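Local coordinates for choline binding protein PCPA (Streptococcus pneumoniae, PDB 4CP6) that is a choline-binding vaccine antigen of the pneumococcus, probably displayed on the bacterial surface, where its leucine-rich repeats may mediate binding to host partners, at residues F49-D54 with I91-S96; G55-I60 with P95-I100; Q79-Y84 with K110-S115. One frame throughout, in Å; residues are numbered along the deposited sequence. Where two conformers were deposited one is given.

Contact 1 (F49-D54 with I91-S96); sequences FEAGQD and IVYYPS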
loop_
_atom_site.group_PDB
_atom_site.type_symbol
_atom_site.label_atom_id
_atom_site.label_comp_id
_atom_site.label_asym_id
_atom_site.label_seq_id
_atom_site.Cartn_x
_atom_site.Cartn_y
_atom_site.Cartn_z
ATOM N N PHE A 49 16.235 -24.367 14.204
ATOM C CA PHE A 49 15.533 -24.990 15.308
ATOM C C PHE A 49 15.670 -26.500 15.255
ATOM O O PHE A 49 15.865 -27.070 14.181
ATOM C CB PHE A 49 14.041 -24.585 15.299
ATOM C CG PHE A 49 13.838 -23.110 15.585
ATOM C CD1 PHE A 49 13.822 -22.638 16.891
ATOM C CD2 PHE A 49 13.728 -22.190 14.547
ATOM C CE1 PHE A 49 13.654 -21.277 17.160
ATOM C CE2 PHE A 49 13.570 -20.826 14.816
ATOM C CZ PHE A 49 13.524 -20.380 16.122
ATOM N N GLU A 50 15.548 -27.139 16.418
ATOM C CA GLU A 50 15.581 -28.588 16.566
ATOM C C GLU A 50 14.241 -29.157 16.128
ATOM O O GLU A 50 13.219 -28.468 16.200
ATOM C CB GLU A 50 15.803 -28.931 18.044
ATOM C CG GLU A 50 17.105 -28.357 18.597
ATOM C CD GLU A 50 17.213 -28.226 20.105
ATOM O OE1 GLU A 50 16.309 -28.715 20.820
ATOM O OE2 GLU A 50 18.212 -27.636 20.575
ATOM N N ALA A 51 14.205 -30.442 15.718
ATOM C CA ALA A 51 12.956 -31.090 15.328
ATOM C C ALA A 51 11.898 -30.943 16.399
ATOM O O ALA A 51 10.752 -30.642 16.080
ATOM C CB ALA A 51 13.203 -32.569 15.038
ATOM N N GLY A 52 12.287 -31.145 17.665
ATOM C CA GLY A 52 11.365 -31.081 18.795
ATOM C C GLY A 52 10.767 -29.713 19.040
ATOM O O GLY A 52 9.743 -29.617 19.721
ATOM N N GLN A 53 11.405 -28.656 18.492
ATOM C CA GLN A 53 10.934 -27.262 18.618
ATOM C C GLN A 53 9.908 -26.924 17.548
ATOM O O GLN A 53 9.210 -25.914 17.690
ATOM C CB GLN A 53 12.137 -26.298 18.535
ATOM C CG GLN A 53 13.049 -26.329 19.766
ATOM C CD GLN A 53 14.276 -25.433 19.665
ATOM O OE1 GLN A 53 15.130 -25.523 18.748
ATOM N NE2 GLN A 53 14.451 -24.589 20.671
ATOM N N ASP A 54 9.792 -27.732 16.484
ATOM C CA ASP A 54 8.832 -27.474 15.402
ATOM C C ASP A 54 7.398 -27.426 15.929
ATOM O O ASP A 54 6.974 -28.340 16.643
ATOM C CB ASP A 54 8.923 -28.586 14.344
ATOM C CG ASP A 54 8.282 -28.226 13.019
ATOM O OD1 ASP A 54 8.354 -27.036 12.621
ATOM O OD2 ASP A 54 7.830 -29.147 12.311
ATOM N N ILE A 91 11.737 -30.658 5.650
ATOM C CA ILE A 91 11.012 -29.787 6.581
ATOM C C ILE A 91 12.065 -28.909 7.277
ATOM O O ILE A 91 13.118 -29.417 7.729
ATOM C CB ILE A 91 10.230 -30.628 7.627
ATOM C CG1 ILE A 91 9.102 -31.474 6.991
ATOM C CG2 ILE A 91 9.715 -29.776 8.799
ATOM C CD1 ILE A 91 7.868 -30.719 6.389
ATOM N N VAL A 92 11.790 -27.579 7.350
ATOM C CA VAL A 92 12.622 -26.606 8.042
ATOM C C VAL A 92 11.797 -26.296 9.296
ATOM O O VAL A 92 10.638 -25.848 9.195
ATOM C CB VAL A 92 12.926 -25.363 7.160
ATOM C CG1 VAL A 92 13.669 -24.296 7.951
ATOM C CG2 VAL A 92 13.752 -25.768 5.930
ATOM N N TYR A 93 12.346 -26.638 10.471
ATOM C CA TYR A 93 11.615 -26.540 11.730
ATOM C C TYR A 93 11.398 -25.106 12.155
ATOM O O TYR A 93 12.260 -24.260 11.933
ATOM C CB TYR A 93 12.354 -27.306 12.829
ATOM C CG TYR A 93 12.688 -28.716 12.399
ATOM C CD1 TYR A 93 11.685 -29.603 12.024
ATOM C CD2 TYR A 93 14.006 -29.162 12.372
ATOM C CE1 TYR A 93 11.984 -30.908 11.631
ATOM C CE2 TYR A 93 14.317 -30.458 11.966
ATOM C CZ TYR A 93 13.302 -31.330 11.620
ATOM O OH TYR A 93 13.633 -32.609 11.227
ATOM N N TYR A 94 10.251 -24.820 12.766
ATOM C CA TYR A 94 9.988 -23.440 13.160
ATOM C C TYR A 94 8.938 -23.443 14.263
ATOM O O TYR A 94 7.997 -24.220 14.201
ATOM C CB TYR A 94 9.503 -22.610 11.929
ATOM C CG TYR A 94 9.648 -21.127 12.158
ATOM C CD1 TYR A 94 8.646 -20.402 12.802
ATOM C CD2 TYR A 94 10.809 -20.449 11.777
ATOM C CE1 TYR A 94 8.824 -19.055 13.118
ATOM C CE2 TYR A 94 10.971 -19.085 12.036
ATOM C CZ TYR A 94 9.960 -18.388 12.690
ATOM O OH TYR A 94 10.088 -17.046 12.961
ATOM N N PRO A 95 9.084 -22.571 15.278
ATOM C CA PRO A 95 8.113 -22.547 16.376
ATOM C C PRO A 95 6.713 -22.093 15.984
ATOM O O PRO A 95 6.520 -21.419 14.976
ATOM C CB PRO A 95 8.730 -21.578 17.395
ATOM C CG PRO A 95 9.793 -20.862 16.710
ATOM C CD PRO A 95 10.211 -21.656 15.515
ATOM N N SER A 96 5.723 -22.427 16.828
ATOM C CA SER A 96 4.334 -22.016 16.566
ATOM C C SER A 96 4.059 -20.585 17.065
ATOM O O SER A 96 3.088 -19.948 16.639
ATOM C CB SER A 96 3.404 -22.971 17.288
ATOM O OG SER A 96 3.760 -23.026 18.659
HETATM O O HOH W 1 14.973 -24.504 11.555
HETATM O O HOH W 2 8.061 -25.945 10.040
#

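Contact 2 (G55-I60 with P95-I100); sequences GKPFTI and PSSITI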
loop_
_atom_site.group_PDB
_atom_site.type_symbol
_atom_site.label_atom_id
_atom_site.label_comp_id
_atom_site.label_asym_id
_atom_site.label_seq_id
_atom_site.Cartn_x
_atom_site.Cartn_y
_atom_site.Cartn_z
ATOM N N GLY A 55 6.668 -26.345 15.616
ATOM C CA GLY A 55 5.266 -26.203 16.002
ATOM C C GLY A 55 5.008 -26.075 17.491
ATOM O O GLY A 55 3.889 -26.314 17.948
ATOM N N LYS A 56 6.021 -25.628 18.255
ATOM C CA LYS A 56 5.887 -25.432 19.704
ATOM C C LYS A 56 6.332 -24.010 20.054
ATOM O O LYS A 56 7.070 -23.402 19.276
ATOM C CB LYS A 56 6.739 -26.466 20.469
ATOM C CG LYS A 56 6.242 -27.898 20.287
ATOM C CD LYS A 56 6.836 -28.866 21.288
ATOM C CE LYS A 56 6.415 -30.280 20.946
ATOM N NZ LYS A 56 7.037 -30.757 19.676
ATOM N N PRO A 57 5.894 -23.448 21.201
ATOM C CA PRO A 57 6.302 -22.082 21.554
ATOM C C PRO A 57 7.792 -21.957 21.827
ATOM O O PRO A 57 8.439 -22.883 22.343
ATOM C CB PRO A 57 5.503 -21.801 22.835
ATOM C CG PRO A 57 4.350 -22.743 22.770
ATOM C CD PRO A 57 4.965 -23.989 22.212
ATOM N N PHE A 58 8.358 -20.796 21.469
ATOM C CA PHE A 58 9.763 -20.530 21.690
ATOM C C PHE A 58 9.921 -19.140 22.296
ATOM O O PHE A 58 9.170 -18.221 21.916
ATOM C CB PHE A 58 10.512 -20.582 20.345
ATOM C CG PHE A 58 11.963 -20.156 20.410
ATOM C CD1 PHE A 58 12.931 -21.018 20.921
ATOM C CD2 PHE A 58 12.372 -18.911 19.928
ATOM C CE1 PHE A 58 14.272 -20.638 20.974
ATOM C CE2 PHE A 58 13.719 -18.530 19.993
ATOM C CZ PHE A 58 14.657 -19.402 20.496
ATOM N N THR A 59 10.877 -18.966 23.203
ATOM C CA THR A 59 11.193 -17.683 23.809
ATOM C C THR A 59 12.600 -17.256 23.417
ATOM O O THR A 59 13.558 -18.016 23.581
ATOM C CB THR A 59 11.025 -17.730 25.342
ATOM O OG1 THR A 59 9.664 -18.045 25.611
ATOM C CG2 THR A 59 11.362 -16.384 26.021
ATOM N N ILE A 60 12.735 -16.049 22.881
ATOM C CA ILE A 60 14.047 -15.535 22.530
ATOM C C ILE A 60 14.815 -15.290 23.819
ATOM O O ILE A 60 14.307 -14.607 24.721
ATOM C CB ILE A 60 13.946 -14.219 21.726
ATOM C CG1 ILE A 60 13.250 -14.462 20.404
ATOM C CG2 ILE A 60 15.344 -13.600 21.498
ATOM C CD1 ILE A 60 12.887 -13.113 19.611
ATOM N N PRO A 95 9.084 -22.571 15.278
ATOM C CA PRO A 95 8.113 -22.547 16.376
ATOM C C PRO A 95 6.713 -22.093 15.984
ATOM O O PRO A 95 6.520 -21.419 14.976
ATOM C CB PRO A 95 8.730 -21.578 17.395
ATOM C CG PRO A 95 9.793 -20.862 16.710
ATOM C CD PRO A 95 10.211 -21.656 15.515
ATOM N N SER A 96 5.723 -22.427 16.828
ATOM C CA SER A 96 4.334 -22.016 16.566
ATOM C C SER A 96 4.059 -20.585 17.065
ATOM O O SER A 96 3.088 -19.948 16.639
ATOM C CB SER A 96 3.404 -22.971 17.288
ATOM O OG SER A 96 3.760 -23.026 18.659
ATOM N N SER A 97 4.861 -20.115 18.010
ATOM C CA SER A 97 4.745 -18.769 18.580
ATOM C C SER A 97 6.105 -18.373 19.087
ATOM O O SER A 97 6.923 -19.253 19.394
ATOM C CB SER A 97 3.724 -18.727 19.719
ATOM O OG SER A 97 4.220 -19.391 20.873
ATOM N N ILE A 98 6.384 -17.071 19.159
ATOM C CA ILE A 98 7.654 -16.589 19.650
ATOM C C ILE A 98 7.369 -15.522 20.672
ATOM O O ILE A 98 6.552 -14.620 20.397
ATOM C CB ILE A 98 8.615 -16.083 18.534
ATOM C CG1 ILE A 98 9.005 -17.248 17.566
ATOM C CG2 ILE A 98 9.862 -15.422 19.161
ATOM C CD1 ILE A 98 9.774 -16.825 16.312
ATOM N N THR A 99 8.013 -15.622 21.842
ATOM C CA THR A 99 7.912 -14.638 22.911
ATOM C C THR A 99 9.156 -13.769 22.885
ATOM O O THR A 99 10.286 -14.286 22.819
ATOM C CB THR A 99 7.693 -15.330 24.256
ATOM O OG1 THR A 99 6.414 -15.954 24.231
ATOM C CG2 THR A 99 7.771 -14.364 25.439
ATOM N N ILE A 100 8.947 -12.431 22.893
ATOM C CA ILE A 100 10.018 -11.462 22.831
ATOM C C ILE A 100 10.236 -10.883 24.217
ATOM O O ILE A 100 9.304 -10.307 24.781
ATOM C CB ILE A 100 9.644 -10.364 21.810
ATOM C CG1 ILE A 100 9.411 -11.010 20.413
ATOM C CG2 ILE A 100 10.693 -9.255 21.783
ATOM C CD1 ILE A 100 9.184 -10.026 19.223
HETATM O O HOH W 3 6.200 -18.279 22.782
#

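Contact 3 (Q79-Y84 with K110-S115); sequences QAFSYY and KGFHGS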
loop_
_atom_site.group_PDB
_atom_site.type_symbol
_atom_site.label_atom_id
_atom_site.label_comp_id
_atom_site.label_asym_id
_atom_site.label_seq_id
_atom_site.Cartn_x
_atom_site.Cartn_y
_atom_site.Cartn_z
ATOM N N GLN A 79 17.251 -11.531 9.464
ATOM C CA GLN A 79 17.138 -12.958 9.143
ATOM C C GLN A 79 17.142 -13.879 10.357
ATOM O O GLN A 79 16.915 -15.065 10.169
ATOM C CB GLN A 79 18.268 -13.413 8.166
ATOM C CG GLN A 79 18.526 -12.488 6.962
ATOM C CD GLN A 79 17.384 -12.426 5.978
ATOM O OE1 GLN A 79 16.510 -13.302 5.936
ATOM N NE2 GLN A 79 17.325 -11.356 5.211
ATOM N N ALA A 80 17.343 -13.368 11.593
ATOM C CA ALA A 80 17.493 -14.293 12.733
ATOM C C ALA A 80 16.355 -15.276 12.901
ATOM O O ALA A 80 16.596 -16.473 13.132
ATOM C CB ALA A 80 17.715 -13.521 14.022
ATOM N N PHE A 81 15.113 -14.792 12.792
ATOM C CA PHE A 81 13.963 -15.666 12.931
ATOM C C PHE A 81 13.168 -15.729 11.634
ATOM O O PHE A 81 11.939 -15.869 11.620
ATOM C CB PHE A 81 13.131 -15.327 14.170
ATOM C CG PHE A 81 13.964 -15.508 15.413
ATOM C CD1 PHE A 81 14.365 -16.787 15.830
ATOM C CD2 PHE A 81 14.396 -14.416 16.143
ATOM C CE1 PHE A 81 15.166 -16.957 16.956
ATOM C CE2 PHE A 81 15.220 -14.588 17.266
ATOM C CZ PHE A 81 15.604 -15.860 17.664
ATOM N N SER A 82 13.894 -15.642 10.516
ATOM C CA SER A 82 13.229 -15.779 9.243
ATOM C C SER A 82 12.998 -17.255 8.934
ATOM O O SER A 82 13.747 -18.137 9.414
ATOM C CB SER A 82 14.035 -15.134 8.124
ATOM O OG SER A 82 15.278 -15.796 8.023
ATOM N N TYR A 83 11.995 -17.516 8.136
ATOM C CA TYR A 83 11.675 -18.859 7.705
ATOM C C TYR A 83 11.885 -18.869 6.226
ATOM O O TYR A 83 11.282 -18.066 5.492
ATOM C CB TYR A 83 10.232 -19.275 8.066
ATOM C CG TYR A 83 9.856 -20.572 7.385
ATOM C CD1 TYR A 83 10.212 -21.802 7.944
ATOM C CD2 TYR A 83 9.361 -20.575 6.079
ATOM C CE1 TYR A 83 9.955 -23.001 7.276
ATOM C CE2 TYR A 83 9.178 -21.766 5.369
ATOM C CZ TYR A 83 9.467 -22.978 5.978
ATOM O OH TYR A 83 9.247 -24.155 5.288
ATOM N N TYR A 84 12.722 -19.811 5.791
ATOM C CA TYR A 84 12.985 -20.079 4.388
ATOM C C TYR A 84 12.939 -21.561 4.122
ATOM O O TYR A 84 13.486 -22.356 4.888
ATOM C CB TYR A 84 14.357 -19.560 3.951
ATOM C CG TYR A 84 14.453 -18.062 3.962
ATOM C CD1 TYR A 84 13.974 -17.307 2.894
ATOM C CD2 TYR A 84 15.130 -17.400 4.977
ATOM C CE1 TYR A 84 14.081 -15.917 2.890
ATOM C CE2 TYR A 84 15.267 -16.019 4.972
ATOM C CZ TYR A 84 14.727 -15.277 3.938
ATOM O OH TYR A 84 14.856 -13.915 3.963
ATOM N N LYS A 110 13.890 -7.591 8.129
ATOM C CA LYS A 110 13.698 -9.024 7.866
ATOM C C LYS A 110 14.028 -9.901 9.074
ATOM O O LYS A 110 14.301 -11.099 8.903
ATOM C CB LYS A 110 14.500 -9.441 6.613
ATOM C CG LYS A 110 13.884 -8.823 5.356
ATOM C CD LYS A 110 14.460 -9.340 4.080
ATOM C CE LYS A 110 13.572 -8.844 2.964
ATOM N NZ LYS A 110 13.979 -9.453 1.659
ATOM N N GLY A 111 13.908 -9.363 10.298
ATOM C CA GLY A 111 14.201 -10.197 11.474
ATOM C C GLY A 111 13.309 -11.420 11.576
ATOM O O GLY A 111 13.746 -12.451 12.103
ATOM N N PHE A 112 12.054 -11.340 11.084
ATOM C CA PHE A 112 11.072 -12.423 11.131
ATOM C C PHE A 112 10.472 -12.648 9.746
ATOM O O PHE A 112 9.314 -13.053 9.623
ATOM C CB PHE A 112 9.963 -12.109 12.151
ATOM C CG PHE A 112 10.414 -12.046 13.592
ATOM C CD1 PHE A 112 10.973 -10.886 14.116
ATOM C CD2 PHE A 112 10.228 -13.130 14.441
ATOM C CE1 PHE A 112 11.324 -10.806 15.468
ATOM C CE2 PHE A 112 10.618 -13.068 15.770
ATOM C CZ PHE A 112 11.171 -11.915 16.279
ATOM N N HIS A 113 11.273 -12.433 8.671
ATOM C CA HIS A 113 10.742 -12.619 7.330
ATOM C C HIS A 113 10.105 -14.020 7.199
ATOM O O HIS A 113 10.770 -15.010 7.544
ATOM C CB HIS A 113 11.837 -12.452 6.255
ATOM C CG HIS A 113 11.412 -13.046 4.955
ATOM N ND1 HIS A 113 10.691 -12.321 4.041
ATOM C CD2 HIS A 113 11.506 -14.329 4.515
ATOM C CE1 HIS A 113 10.373 -13.169 3.069
ATOM N NE2 HIS A 113 10.868 -14.379 3.310
ATOM N N GLY A 114 8.915 -14.106 6.626
ATOM C CA GLY A 114 8.244 -15.375 6.373
ATOM C C GLY A 114 7.921 -16.197 7.600
ATOM O O GLY A 114 7.534 -17.369 7.465
ATOM N N SER A 115 8.057 -15.614 8.800
ATOM C CA SER A 115 7.834 -16.348 10.040
ATOM C C SER A 115 6.590 -17.208 10.036
ATOM O O SER A 115 5.517 -16.742 9.689
ATOM C CB SER A 115 7.788 -15.386 11.223
ATOM O OG SER A 115 7.570 -16.067 12.450
HETATM O O HOH W 4 16.522 -11.285 2.360
HETATM O O HOH W 5 10.381 -17.143 3.150
HETATM O O HOH W 6 13.538 -12.258 2.078
#

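Contact 1 (F49-D54 with I91-S96)
Phe49 and Tyr93 each receive a carbon of the opposite segment squarely over the ring. Pro95 CD rides over the centre of the Phe49 ring, 3.5 Å from the centroid, a CH-pi contact in which the two side chains cross at about a right angle. On Tyr93 the same role falls to Ala51 CA, 3.5 Å from the ring centroid, while Ile91 O lies above the opposite face and Phe49 O meets the ring edge at CD2 (3.3 Å). The edge of Phe49 is also turned to the face of Tyr94, a T-shaped pair with centroids 5.5 Å apart and planes at 68°.

Both segments are loops that lead into neighbouring strands, 57-59 and 97-100, of the parallel sheet in this leucine-rich repeat protein. A short 3-10 turn at 51-53 brings Ala51 and Asp54 against Tyr93, and Glu50 N donates to Gln53 OE1 at 2.9 Å on a lone pair, a side-chain link within the segment.

The polar part of the contact centres on Asp54. Its CG stands anti to its own backbone N (chi1 -163°), and from there OD1 accepts from Tyr94 N at 2.9 Å with an N-H...O angle of 159°. The donor arrives on the anti side, somewhat out of the carboxylate plane. OD2 instead lies in plane with the Tyr93 ring at its edge. Water completes the polar links: one molecule donates to Asp54 OD1 (2.8 Å) and to Val92 O, and another accepts from Phe49 N and donates to Tyr93 O.

Contact 2 (G55-I60 with P95-I100)
A parallel beta ladder of the kind that joins successive turns of a leucine-rich repeat solenoid pairs Phe58 with Ile98 and Thr59 with Thr99. The axes of strands 57-59 and 97-100 approach to 4.6 Å and are inclined by 22°. As parallel pairing requires, one residue bonds to two neighbours of its partner: Phe58 N donates to Ser97 O at 3.0 Å, and Phe58 O accepts from Thr99 N at 2.8 Å. Next in line, Ile60 N reaches Thr99 O (3.0 Å) nearly along the C=O axis. At the other end, where the segments enter the sheet, Ser96 N bonds to Lys56 O from well above the carbonyl plane, 61° out of it, and Pro95 CB crowds the same oxygen.

Phe58 O is gripped more than once. Besides Thr99 N, it meets Ile98 CA through a CA-H...O contact, and a water donates to it at 3.1 Å. That water also hydrogen-bonds Ser97 OG and Thr99 OG1, so it ties the strands together on the face bearing Pro57, Ser97, Thr59 and Thr99. There Thr59 and Thr99 run alongside each other in a common direction, with Thr59 OG1 3.6 Å from Thr99 CB.

The other face is apolar. Phe58 CB sits on Pro95 CB (3.6 Å), and Ile98 CG2, anti to its backbone N, lies at the edge of the Phe58 ring and against Ile60 CG1 at 3.7 Å. Ile60 CD1 continues alongside Ile100 CG1.

Strand 57-59 is outermost in this sheet within the chain. Strand 97-100 is bordered on its second side by strand 119-122, with Ile98 bonded through its backbone to Thr119 and Ile121, while the Phe58 ring meets Phe49 edge-to-face.

Contact 3 (Q79-Y84 with K110-S115)
Phe81, His113 and Lys110 bury more surface here than any other residue, Gln79 following closely. Phe81 rests against Phe112 with CB 3.7 Å from Phe112 CD2; the two side chains are aligned flank to flank, their rings inclined at 31°. Beside this pair the backbones are joined, Phe81 N donating to Gly111 O at 2.8 Å.

His113 has CG anti to its backbone N (chi1 162°), and its ring meets that of Tyr84. The ring planes are 19° apart but slid, so there is little overlap, and His113 CD2 comes within 3.4 Å of Tyr84 CZ. His113 ND1 is hydrogen-bonded to Asp137 OD1, while a water joins NE2 to Tyr83 O. The backbone of His113 contributes too: its O accepts from Tyr83 N (2.9 Å) in a nearly straight carbonyl approach.

Lys110 runs extended beside the bent Gln79 chain, the aliphatic CD 3.7 Å from Gln79 NE2. Its ammonium is reached through water, one molecule shared with Gln79 NE2 and a second with Tyr84 OH; this second water lies over the centre of the His113 ring. Tyr84 OH in turn donates to Gln79 OE1 at 2.6 Å, fixing the amide within its own loop. Between the backbones, Gln79 N bonds to Lys110 O (3.0 Å) from above the carbonyl plane.

Phe112 also stacks on Phe136, whereas its contact with Phe81 is oblique; phenylalanines thus follow one another from loop to loop, resembling the phenylalanine spine described in some leucine-rich repeat proteins.

In the fold
The three contacts cluster on one side of the chain's centre, towards the N-terminal end of the elongated solenoid. Contacts 1 and 2 have centres about 10 Å apart and share Pro95 and Ser96, where a loop becomes a strand; contact 3 lies about 13 Å from each. Along the chain their segments interleave, since 79-84 falls between the two halves of contacts 1 and 2, and 110-115 follows both. Tyr94 OH ties contact 1 to contact 3 through Phe81 O and Ser115 OG, while Ile60 CD1 touches Phe81 and Phe112. Strand pairing and loop packing thus meet at apolar side chains, consistent with a shared core near this end of the solenoid.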